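Local coordinates for protein 4-oxalocrotonate decarboxylase NahK (Pseudomonas putida, PDB 5D2J) that catalyses the decarboxylation of 2-oxohex-3-enedioate to 2-oxopent-4-enoate and carbon dioxide, a step in the plasmid-encoded breakdown of aromatic hydrocarbons, at residues G67-L72 and G89-Y94; P111-E116 and V146-S151; D150-N155 and S169-I174. The protein carries 1 engineered substitution. All coordinates share one frame; numbering follows the deposited sequence.

Interaction 1 (G67-L72 and G89-Y94); sequences GLKMGL and GFLADY. With 0L1 (hexanedioic acid), chain E.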
loop_
_atom_site.group_PDB
_atom_site.type_symbol
_atom_site.label_atom_id
_atom_site.label_comp_id
_atom_site.label_asym_id
_atom_site.label_seq_id
_atom_site.Cartn_x
_atom_site.Cartn_y
_atom_site.Cartn_z
ATOM N N GLY A 67 -3.840 5.663 7.315
ATOM C CA GLY A 67 -2.503 5.121 7.170
ATOM C C GLY A 67 -1.838 5.405 5.841
ATOM O O GLY A 67 -2.357 6.150 5.011
ATOM N N LEU A 68 -0.669 4.803 5.658
ATOM C CA LEU A 68 0.104 4.926 4.432
ATOM C C LEU A 68 0.571 3.522 4.059
ATOM O O LEU A 68 0.677 2.644 4.919
ATOM C CB LEU A 68 1.334 5.805 4.679
ATOM C CG LEU A 68 1.083 7.227 5.183
ATOM C CD1 LEU A 68 2.391 7.866 5.640
ATOM C CD2 LEU A 68 0.421 8.035 4.086
ATOM N N LYS A 69 0.850 3.311 2.781
ATOM C CA LYS A 69 1.395 2.029 2.344
ATOM C C LYS A 69 2.655 2.238 1.528
ATOM O O LYS A 69 2.873 3.310 0.969
ATOM C CB LYS A 69 0.364 1.200 1.559
ATOM C CG LYS A 69 -0.402 1.927 0.452
ATOM C CD LYS A 69 0.267 1.817 -0.922
ATOM C CE LYS A 69 0.502 0.365 -1.372
ATOM N NZ LYS A 69 -0.591 -0.257 -2.200
ATOM N N MET A 70 3.488 1.210 1.483
ATOM C CA MET A 70 4.686 1.229 0.663
ATOM C C MET A 70 4.552 0.180 -0.425
ATOM O O MET A 70 4.097 -0.943 -0.168
ATOM C CB MET A 70 5.920 0.948 1.523
ATOM C CG MET A 70 6.313 2.133 2.392
ATOM S SD MET A 70 7.180 3.397 1.436
ATOM C CE MET A 70 8.797 2.643 1.366
ATOM N N GLY A 71 4.947 0.545 -1.638
ATOM C CA GLY A 71 4.914 -0.376 -2.761
ATOM C C GLY A 71 6.242 -0.449 -3.495
ATOM O O GLY A 71 7.115 0.404 -3.300
ATOM N N LEU A 72 6.389 -1.469 -4.340
ATOM C CA LEU A 72 7.644 -1.729 -5.041
ATOM C C LEU A 72 8.775 -1.876 -4.026
ATOM O O LEU A 72 9.836 -1.261 -4.151
ATOM C CB LEU A 72 7.963 -0.623 -6.058
ATOM C CG LEU A 72 6.831 -0.217 -7.008
ATOM C CD1 LEU A 72 7.344 0.696 -8.122
ATOM C CD2 LEU A 72 6.121 -1.431 -7.588
ATOM N N GLY A 89 1.609 5.329 -0.994
ATOM C CA GLY A 89 0.267 5.821 -1.241
ATOM C C GLY A 89 -0.417 5.933 0.104
ATOM O O GLY A 89 0.167 5.549 1.122
ATOM N N PHE A 90 -1.634 6.467 0.133
ATOM C CA PHE A 90 -2.346 6.632 1.403
ATOM C C PHE A 90 -3.462 5.599 1.544
ATOM O O PHE A 90 -3.869 4.965 0.562
ATOM C CB PHE A 90 -2.925 8.043 1.526
ATOM C CG PHE A 90 -3.998 8.344 0.520
ATOM C CD1 PHE A 90 -5.325 8.025 0.783
ATOM C CD2 PHE A 90 -3.676 8.937 -0.693
ATOM C CE1 PHE A 90 -6.318 8.290 -0.151
ATOM C CE2 PHE A 90 -4.662 9.211 -1.635
ATOM C CZ PHE A 90 -5.985 8.887 -1.365
ATOM N N LEU A 91 -3.953 5.438 2.772
ATOM C CA LEU A 91 -5.045 4.511 3.064
ATOM C C LEU A 91 -6.220 5.263 3.665
ATOM O O LEU A 91 -6.098 5.888 4.725
ATOM C CB LEU A 91 -4.572 3.411 4.023
ATOM C CG LEU A 91 -3.393 2.580 3.532
ATOM C CD1 LEU A 91 -2.846 1.741 4.676
ATOM C CD2 LEU A 91 -3.830 1.685 2.371
ATOM N N ALA A 92 -7.356 5.235 2.972
ATOM C CA ALA A 92 -8.571 5.866 3.475
ATOM C C ALA A 92 -9.321 4.903 4.385
ATOM O O ALA A 92 -9.189 3.675 4.248
ATOM C CB ALA A 92 -9.460 6.302 2.322
ATOM N N ASP A 93 -10.112 5.448 5.308
ATOM C CA ASP A 93 -10.790 4.605 6.298
ATOM C C ASP A 93 -11.717 3.526 5.711
ATOM O O ASP A 93 -11.780 2.408 6.232
ATOM C CB ASP A 93 -11.500 5.437 7.380
ATOM C CG ASP A 93 -12.454 6.491 6.819
ATOM O OD1 ASP A 93 -12.760 6.492 5.604
ATOM O OD2 ASP A 93 -12.933 7.316 7.630
ATOM N N TYR A 94 -12.416 3.841 4.625
ATOM C CA TYR A 94 -13.321 2.858 4.030
ATOM C C TYR A 94 -12.591 1.720 3.322
ATOM O O TYR A 94 -13.232 0.762 2.878
ATOM C CB TYR A 94 -14.340 3.526 3.101
ATOM C CG TYR A 94 -13.746 4.102 1.833
ATOM C CD1 TYR A 94 -13.633 3.327 0.687
ATOM C CD2 TYR A 94 -13.314 5.423 1.782
ATOM C CE1 TYR A 94 -13.094 3.848 -0.486
ATOM C CE2 TYR A 94 -12.771 5.957 0.618
ATOM C CZ TYR A 94 -12.668 5.161 -0.514
ATOM O OH TYR A 94 -12.138 5.677 -1.679
HETATM O O1 0L1 E . 3.144 -2.886 -3.942
HETATM C C2 0L1 E . 2.050 -2.259 -3.868
HETATM O O2 0L1 E . 1.312 -2.412 -2.855
HETATM C C3 0L1 E . 1.628 -1.327 -4.986
HETATM C C4 0L1 E . 1.681 -2.049 -6.320
HETATM C C5 0L1 E . 1.154 -1.128 -7.399
HETATM C C6 0L1 E . 1.332 -1.743 -8.774
HETATM C C7 0L1 E . 0.326 -2.849 -9.018
HETATM O O4 0L1 E . -0.908 -2.587 -9.031
HETATM O O3 0L1 E . 0.714 -4.034 -9.232
#
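Lys69 and Leu91 lie on the same face of an antiparallel strand pair, 67-71 with 89-92, that forms part of the curled mixed sheet at the core of this FAH-family fold. Their side chains cross at about a right angle, and Lys69 CG rests against Leu91 CD2 at 3.9 Å. Lys69 has CG between its backbone N and carbonyl carbon (chi1 48°), and further bends at chi2, chi3 and chi4 fold the chain back over its neighbour: CD sits above Gly89, 3.8 Å from Gly89 N. A beta carbon on Gly89 would press tightly on Lys69 CD. Leu91 uses both its branches, CD2 for the lysine and CD1 for Leu68 O at 3.6 Å, while its CB covers the Gly67 peptide.

Leu68 and Phe90 form the non-hydrogen-bonded pair on the other face. Here the contact is aliphatic, Leu68 CD2 to Phe90 CB at 4.2 Å, and the phenyl ring goes on to pack against helix 44-60. Lys69 N donates to Gly89 O over 2.9 Å in a nearly straight bond (168°), and Gly89 N answers to Lys69 O. Leu91 N reaches Gly67 O from above the carbonyl plane, and the return bond from Gly67 N to Leu91 O is weak.

The folded lysine brings its ammonium to the active site, where it forms a salt bridge with Glu147 and donates to Ala168 O. Gly71, farther along the strand, brings bare backbone to the bound hexanedioic acid; a beta carbon there would clash with ligand C3. On the carboxylate of this ligand, O2 receives a hydrogen bond of 2.9 Å from Lys69 NZ.

Interaction 2 (P111-E116 and V146-S151); sequences PKIEAE and VEVIDS. With MG (magnesium ion), chain C; 0L1 (hexanedioic acid), chain E.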
loop_
_atom_site.group_PDB
_atom_site.type_symbol
_atom_site.label_atom_id
_atom_site.label_comp_id
_atom_site.label_asym_id
_atom_site.label_seq_id
_atom_site.Cartn_x
_atom_site.Cartn_y
_atom_site.Cartn_z
ATOM N N PRO A 111 -9.009 -7.278 -8.885
ATOM C CA PRO A 111 -8.234 -7.247 -7.639
ATOM C C PRO A 111 -7.278 -8.411 -7.453
ATOM O O PRO A 111 -7.486 -9.503 -7.996
ATOM C CB PRO A 111 -9.322 -7.295 -6.561
ATOM C CG PRO A 111 -10.432 -8.085 -7.205
ATOM C CD PRO A 111 -10.428 -7.601 -8.640
ATOM N N LYS A 112 -6.225 -8.151 -6.685
ATOM C CA LYS A 112 -5.288 -9.181 -6.261
ATOM C C LYS A 112 -5.006 -8.961 -4.790
ATOM O O LYS A 112 -5.220 -7.865 -4.277
ATOM C CB LYS A 112 -3.967 -9.065 -7.021
ATOM C CG LYS A 112 -4.040 -9.379 -8.496
ATOM C CD LYS A 112 -2.653 -9.310 -9.110
ATOM C CE LYS A 112 -2.728 -9.290 -10.624
ATOM N NZ LYS A 112 -1.369 -9.346 -11.216
ATOM N N ILE A 113 -4.500 -9.987 -4.110
ATOM C CA ILE A 113 -4.141 -9.828 -2.707
ATOM C C ILE A 113 -2.654 -10.112 -2.466
ATOM O O ILE A 113 -2.051 -10.899 -3.183
ATOM C CB ILE A 113 -4.999 -10.723 -1.805
ATOM C CG1 ILE A 113 -4.866 -12.181 -2.240
ATOM C CG2 ILE A 113 -6.463 -10.280 -1.858
ATOM C CD1 ILE A 113 -5.531 -13.140 -1.290
ATOM N N GLU A 114 -2.088 -9.438 -1.464
ATOM C CA GLU A 114 -0.688 -9.580 -1.055
ATOM C C GLU A 114 -0.710 -9.664 0.455
ATOM O O GLU A 114 -1.415 -8.883 1.097
ATOM C CB GLU A 114 0.115 -8.306 -1.342
ATOM C CG GLU A 114 0.148 -7.763 -2.745
ATOM C CD GLU A 114 0.988 -6.489 -2.822
ATOM O OE1 GLU A 114 0.537 -5.418 -2.330
ATOM O OE2 GLU A 114 2.111 -6.564 -3.361
ATOM N N ALA A 115 0.090 -10.553 1.035
ATOM C CA ALA A 115 0.246 -10.559 2.498
ATOM C C ALA A 115 1.355 -9.593 2.912
ATOM O O ALA A 115 2.398 -9.532 2.262
ATOM C CB ALA A 115 0.559 -11.947 2.989
ATOM N N GLU A 116 1.123 -8.813 3.970
ATOM C CA GLU A 116 2.093 -7.822 4.424
ATOM C C GLU A 116 2.113 -7.800 5.943
ATOM O O GLU A 116 1.288 -8.458 6.591
ATOM C CB GLU A 116 1.740 -6.425 3.885
ATOM C CG GLU A 116 1.343 -6.425 2.408
ATOM C CD GLU A 116 1.461 -5.071 1.733
ATOM O OE1 GLU A 116 1.912 -4.103 2.379
ATOM O OE2 GLU A 116 1.116 -4.987 0.532
ATOM N N VAL A 146 -3.500 -8.035 5.089
ATOM C CA VAL A 146 -3.549 -8.475 3.700
ATOM C C VAL A 146 -4.038 -7.298 2.875
ATOM O O VAL A 146 -5.099 -6.732 3.172
ATOM C CB VAL A 146 -4.513 -9.654 3.520
ATOM C CG1 VAL A 146 -4.641 -10.033 2.032
ATOM C CG2 VAL A 146 -4.035 -10.839 4.337
ATOM N N GLU A 147 -3.268 -6.895 1.863
ATOM C CA GLU A 147 -3.714 -5.797 1.010
ATOM C C GLU A 147 -4.496 -6.339 -0.163
ATOM O O GLU A 147 -4.164 -7.390 -0.708
ATOM C CB GLU A 147 -2.561 -4.946 0.459
ATOM C CG GLU A 147 -3.090 -3.608 -0.112
ATOM C CD GLU A 147 -2.027 -2.653 -0.629
ATOM O OE1 GLU A 147 -0.856 -3.054 -0.779
ATOM O OE2 GLU A 147 -2.379 -1.484 -0.908
ATOM N N VAL A 148 -5.540 -5.622 -0.551
ATOM C CA VAL A 148 -6.179 -5.894 -1.820
ATOM C C VAL A 148 -5.728 -4.751 -2.709
ATOM O O VAL A 148 -6.041 -3.596 -2.426
ATOM C CB VAL A 148 -7.716 -5.888 -1.701
ATOM C CG1 VAL A 148 -8.358 -6.228 -3.052
ATOM C CG2 VAL A 148 -8.177 -6.869 -0.618
ATOM N N ILE A 149 -4.956 -5.060 -3.753
ATOM C CA ILE A 149 -4.528 -4.036 -4.711
ATOM C C ILE A 149 -5.358 -4.132 -5.985
ATOM O O ILE A 149 -5.799 -5.216 -6.384
ATOM C CB ILE A 149 -3.028 -4.115 -5.058
ATOM C CG1 ILE A 149 -2.615 -5.544 -5.402
ATOM C CG2 ILE A 149 -2.180 -3.548 -3.910
ATOM C CD1 ILE A 149 -1.214 -5.651 -6.005
ATOM N N ASP A 150 -5.587 -2.994 -6.627
ATOM C CA ASP A 150 -6.516 -2.988 -7.746
ATOM C C ASP A 150 -6.245 -1.759 -8.592
ATOM O O ASP A 150 -6.924 -0.743 -8.454
ATOM C CB ASP A 150 -7.952 -2.952 -7.198
ATOM C CG ASP A 150 -8.992 -3.220 -8.258
ATOM O OD1 ASP A 150 -8.711 -4.001 -9.184
ATOM O OD2 ASP A 150 -10.103 -2.643 -8.168
ATOM N N SER A 151 -5.239 -1.846 -9.454
ATOM C CA SER A 151 -4.860 -0.712 -10.293
ATOM C C SER A 151 -6.038 -0.261 -11.134
ATOM O O SER A 151 -6.750 -1.076 -11.720
ATOM C CB SER A 151 -3.703 -1.102 -11.210
ATOM O OG SER A 151 -3.402 -0.066 -12.135
HETATM MG MG MG C . 1.113 -3.717 -1.102
HETATM O O1 0L1 E . 3.144 -2.886 -3.942
HETATM C C2 0L1 E . 2.050 -2.259 -3.868
HETATM O O2 0L1 E . 1.312 -2.412 -2.855
HETATM C C3 0L1 E . 1.628 -1.327 -4.986
HETATM C C4 0L1 E . 1.681 -2.049 -6.320
HETATM C C5 0L1 E . 1.154 -1.128 -7.399
HETATM C C6 0L1 E . 1.332 -1.743 -8.774
HETATM C C7 0L1 E . 0.326 -2.849 -9.018
HETATM O O4 0L1 E . -0.908 -2.587 -9.031
HETATM O O3 0L1 E . 0.714 -4.034 -9.232
HETATM O O HOH W 1 3.089 -4.267 -1.779
HETATM O O HOH W 2 1.844 -2.315 0.392
#
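Glu114 and Glu147 face each other as a hydrogen-bonded pair of the antiparallel strands 112-116 and 146-149, and with Glu116 they hold the active-site magnesium. Backbone bonds come in two reciprocal sets, Lys112 with Ile149 and Glu114 with Glu147; the shortest, Glu147 N to Glu114 O, is 2.8 Å. Several CA-H...O contacts fill the intervals, among them Ile113 CA to Glu147 O.

Apolar contacts occupy the face away from the metal. Ile113 CB meets Val146 CG1 at 3.9 Å, its CG2 meets Val148 CG2, and Pro111 CB abuts Val148 CG1. Strand 253-258 packs against Ile113, Ala115 and Val146 on this face. On the metal face, Ile149 crosses Glu114 at about a right angle, with CG2 3.7 Å from Glu114 OE1 and CD1 against the carboxylate carbon.

Metal bonds dominate this face. Each glutamate gives one oxygen: Glu114 OE1 at 2.2 Å, Glu116 OE2 and Glu147 OE1 at 2.1 Å each from the magnesium. The Glu147 chain, extended with CG anti to the backbone N (chi1 -165°), runs alongside the ion, and its CD-OE1 bond turns in toward the metal; its carboxylate plane stands 82° from that of Glu116. Hexanedioic acid O2 and two waters complete an octahedron, each opposite a glutamate: O2 faces Glu116, one water Glu147, the other Glu114. The water opposite Glu147 also donates to ligand O1 at 2.6 Å and weakly to Glu114 OE2; the other donates to Glu116 OE1.

Glu147 OE2, turned from the ion, is held by Lys69. The bound carboxylate thus touches the metal directly through O2 and by way of water through O1, while the magnesium probably offsets the repulsion among three glutamate oxygens within about 3 Å of one another.

Interaction 3 (D150-N155 and S169-I174); sequences DSRYEN and SSTRFI. With 0L1 (hexanedioic acid), chain E.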
loop_
_atom_site.group_PDB
_atom_site.type_symbol
_atom_site.label_atom_id
_atom_site.label_comp_id
_atom_site.label_asym_id
_atom_site.label_seq_id
_atom_site.Cartn_x
_atom_site.Cartn_y
_atom_site.Cartn_z
ATOM N N ASP A 150 -5.587 -2.994 -6.627
ATOM C CA ASP A 150 -6.516 -2.988 -7.746
ATOM C C ASP A 150 -6.245 -1.759 -8.592
ATOM O O ASP A 150 -6.924 -0.743 -8.454
ATOM C CB ASP A 150 -7.952 -2.952 -7.198
ATOM C CG ASP A 150 -8.992 -3.220 -8.258
ATOM O OD1 ASP A 150 -8.711 -4.001 -9.184
ATOM O OD2 ASP A 150 -10.103 -2.643 -8.168
ATOM N N SER A 151 -5.239 -1.846 -9.454
ATOM C CA SER A 151 -4.860 -0.712 -10.293
ATOM C C SER A 151 -6.038 -0.261 -11.134
ATOM O O SER A 151 -6.750 -1.076 -11.720
ATOM C CB SER A 151 -3.703 -1.102 -11.210
ATOM O OG SER A 151 -3.402 -0.066 -12.135
ATOM N N ARG A 152 -6.243 1.044 -11.220
ATOM C CA ARG A 152 -7.294 1.559 -12.084
ATOM C C ARG A 152 -6.893 1.578 -13.566
ATOM O O ARG A 152 -7.671 2.008 -14.415
ATOM C CB ARG A 152 -7.748 2.950 -11.608
ATOM C CG ARG A 152 -8.879 2.926 -10.569
ATOM C CD ARG A 152 -8.554 2.090 -9.314
ATOM N NE ARG A 152 -7.435 2.642 -8.544
ATOM C CZ ARG A 152 -7.198 2.374 -7.264
ATOM N NH1 ARG A 152 -6.155 2.923 -6.645
ATOM N NH2 ARG A 152 -8.002 1.549 -6.600
ATOM N N TYR A 153 -5.689 1.104 -13.883
ATOM C CA TYR A 153 -5.255 1.047 -15.277
ATOM C C TYR A 153 -5.575 -0.309 -15.891
ATOM O O TYR A 153 -5.386 -1.340 -15.245
ATOM C CB TYR A 153 -3.762 1.372 -15.385
ATOM C CG TYR A 153 -3.452 2.736 -14.822
ATOM C CD1 TYR A 153 -3.980 3.875 -15.411
ATOM C CD2 TYR A 153 -2.662 2.884 -13.690
ATOM C CE1 TYR A 153 -3.719 5.130 -14.898
ATOM C CE2 TYR A 153 -2.395 4.137 -13.168
ATOM C CZ TYR A 153 -2.929 5.253 -13.783
ATOM O OH TYR A 153 -2.677 6.506 -13.273
ATOM N N GLU A 154 -6.068 -0.305 -17.127
ATOM C CA GLU A 154 -6.516 -1.540 -17.762
ATOM C C GLU A 154 -5.390 -2.545 -17.925
ATOM O O GLU A 154 -4.256 -2.166 -18.238
ATOM C CB GLU A 154 -7.136 -1.287 -19.136
ATOM C CG GLU A 154 -7.723 -2.567 -19.731
ATOM C CD GLU A 154 -7.845 -2.543 -21.234
ATOM O OE1 GLU A 154 -8.376 -1.553 -21.779
ATOM O OE2 GLU A 154 -7.413 -3.528 -21.870
ATOM N N ASN A 155 -5.724 -3.818 -17.703
ATOM C CA ASN A 155 -4.831 -4.950 -17.930
ATOM C C ASN A 155 -3.463 -4.750 -17.308
ATOM O O ASN A 155 -2.473 -5.319 -17.765
ATOM C CB ASN A 155 -4.703 -5.252 -19.427
ATOM C CG ASN A 155 -5.938 -5.931 -19.992
ATOM O OD1 ASN A 155 -6.743 -6.497 -19.249
ATOM N ND2 ASN A 155 -6.089 -5.888 -21.310
ATOM N N SER A 169 -2.294 1.878 -6.458
ATOM C CA SER A 169 -3.257 0.779 -6.616
ATOM C C SER A 169 -4.016 0.401 -5.335
ATOM O O SER A 169 -4.650 -0.659 -5.282
ATOM C CB SER A 169 -2.573 -0.470 -7.177
ATOM O OG SER A 169 -1.890 -0.186 -8.388
ATOM N N SER A 170 -3.972 1.257 -4.320
ATOM C CA SER A 170 -4.654 0.976 -3.057
ATOM C C SER A 170 -6.169 0.901 -3.193
ATOM O O SER A 170 -6.778 1.685 -3.928
ATOM C CB SER A 170 -4.300 2.038 -2.019
ATOM O OG SER A 170 -2.902 2.146 -1.893
ATOM N N THR A 171 -6.787 -0.021 -2.461
ATOM C CA THR A 171 -8.249 -0.117 -2.508
ATOM C C THR A 171 -8.858 -0.744 -1.242
ATOM O O THR A 171 -9.846 -0.237 -0.720
ATOM C CB THR A 171 -8.740 -0.804 -3.831
ATOM O OG1 THR A 171 -10.055 -0.345 -4.159
ATOM C CG2 THR A 171 -8.750 -2.322 -3.731
ATOM N N ARG A 172 -8.271 -1.837 -0.740
ATOM C CA ARG A 172 -8.743 -2.419 0.519
ATOM C C ARG A 172 -7.567 -2.951 1.293
ATOM O O ARG A 172 -6.526 -3.254 0.715
ATOM C CB ARG A 172 -9.706 -3.596 0.287
ATOM C CG ARG A 172 -10.952 -3.279 -0.525
ATOM C CD ARG A 172 -11.967 -2.485 0.278
ATOM N NE ARG A 172 -13.202 -2.327 -0.483
ATOM C CZ ARG A 172 -13.470 -1.286 -1.260
ATOM N NH1 ARG A 172 -12.594 -0.292 -1.375
ATOM N NH2 ARG A 172 -14.615 -1.242 -1.920
ATOM N N PHE A 173 -7.741 -3.093 2.601
ATOM C CA PHE A 173 -6.792 -3.879 3.383
ATOM C C PHE A 173 -7.524 -4.568 4.524
ATOM O O PHE A 173 -8.517 -4.053 5.039
ATOM C CB PHE A 173 -5.623 -3.030 3.883
ATOM C CG PHE A 173 -6.015 -1.964 4.854
ATOM C CD1 PHE A 173 -6.456 -0.724 4.407
ATOM C CD2 PHE A 173 -5.944 -2.196 6.219
ATOM C CE1 PHE A 173 -6.820 0.251 5.300
ATOM C CE2 PHE A 173 -6.300 -1.225 7.123
ATOM C CZ PHE A 173 -6.742 0.005 6.668
ATOM N N ILE A 174 -7.043 -5.750 4.879
ATOM C CA ILE A 174 -7.685 -6.591 5.879
ATOM C C ILE A 174 -6.690 -6.848 6.995
ATOM O O ILE A 174 -5.602 -7.366 6.753
ATOM C CB ILE A 174 -8.090 -7.952 5.284
ATOM C CG1 ILE A 174 -8.838 -7.756 3.961
ATOM C CG2 ILE A 174 -8.957 -8.720 6.275
ATOM C CD1 ILE A 174 -8.690 -8.916 2.989
HETATM O O1 0L1 E . 3.144 -2.886 -3.942
HETATM C C2 0L1 E . 2.050 -2.259 -3.868
HETATM O O2 0L1 E . 1.312 -2.412 -2.855
HETATM C C3 0L1 E . 1.628 -1.327 -4.986
HETATM C C4 0L1 E . 1.681 -2.049 -6.320
HETATM C C5 0L1 E . 1.154 -1.128 -7.399
HETATM C C6 0L1 E . 1.332 -1.743 -8.774
HETATM C C7 0L1 E . 0.326 -2.849 -9.018
HETATM O O4 0L1 E . -0.908 -2.587 -9.031
HETATM O O3 0L1 E . 0.714 -4.034 -9.232
HETATM O O HOH W 3 -10.363 -0.264 -6.893
HETATM O O HOH W 4 -2.132 1.648 -10.508
#
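Arg152 brings the NH1 and NH2 edge of its guanidinium up to Ser170 O, with Thr171 CB against the same rim, and so ties the loop that follows strand 139-149 to strand 170-175 within the FAH-type fold. Both nitrogens grip the one oxygen end-on, NH2 at 2.9 Å and NH1 at 3.1 Å from Ser170 O. That oxygen lies in the guanidinium plane, only 2° out, although the donors approach it from one face of its own carbonyl. Bends at chi2 and chi3 curl the arginine back so that the rim of one face of its flat end comes over the Asp150 carbonyl carbon. NE forms a salt bridge with Asp166, fixing the group from another edge. A methionine in place of Arg152 would probably leave Ser170 O without its two donors and Asp166 without its cationic mate.

A water extends the grip. It lies in the guanidinium plane, accepts from Arg152 NH2, donates to Asp150 OD2 at 2.7 Å and hydrogen-bonds Thr171 OG1. Asp150 CB packs on Thr171 CG2 at 3.6 Å, while its carboxylate accepts from the backbone nitrogens of Ile109 and His110. Asp150 N donates to Ser169 O over 2.9 Å, in the carbonyl plane.

Beyond this bond the loop turns. Ser151 OG, anti to its own backbone N (chi1 174°), accepts from Tyr153 N, an ST turn. The same hydroxyl is linked through a second water to Ser169 OG, and Ser151 CB touches that oxygen directly. Ser169 adopts a left-handed backbone conformation and faces the bound hexanedioic acid. Its hydroxyl donates to ligand O4, with Ser169 OG 2.7 Å from that oxygen.

How the interactions relate
Hexanedioic acid joins all three contacts: interactions 1 and 2 hold its metal-bound carboxylate and interaction 3 the far one. Interaction 1 meets interaction 2 through the salt bridge of Lys69 NZ to Glu147 OE2, 2.5 Å, their centres lying about 11 Å apart. Interactions 2 and 3, with centres about 7 Å apart, share Asp150 and Ser151 and use neighbouring strands of one sheet: Val148 N lies 2.9 Å from Arg172 O, a probable hydrogen bond. Interaction 3 also touches interaction 1, where Ser170 OG lies 3.3 Å from Lys69 CD. Lys69 of interaction 1 thus meets residues of both other contacts on its way to the ligand.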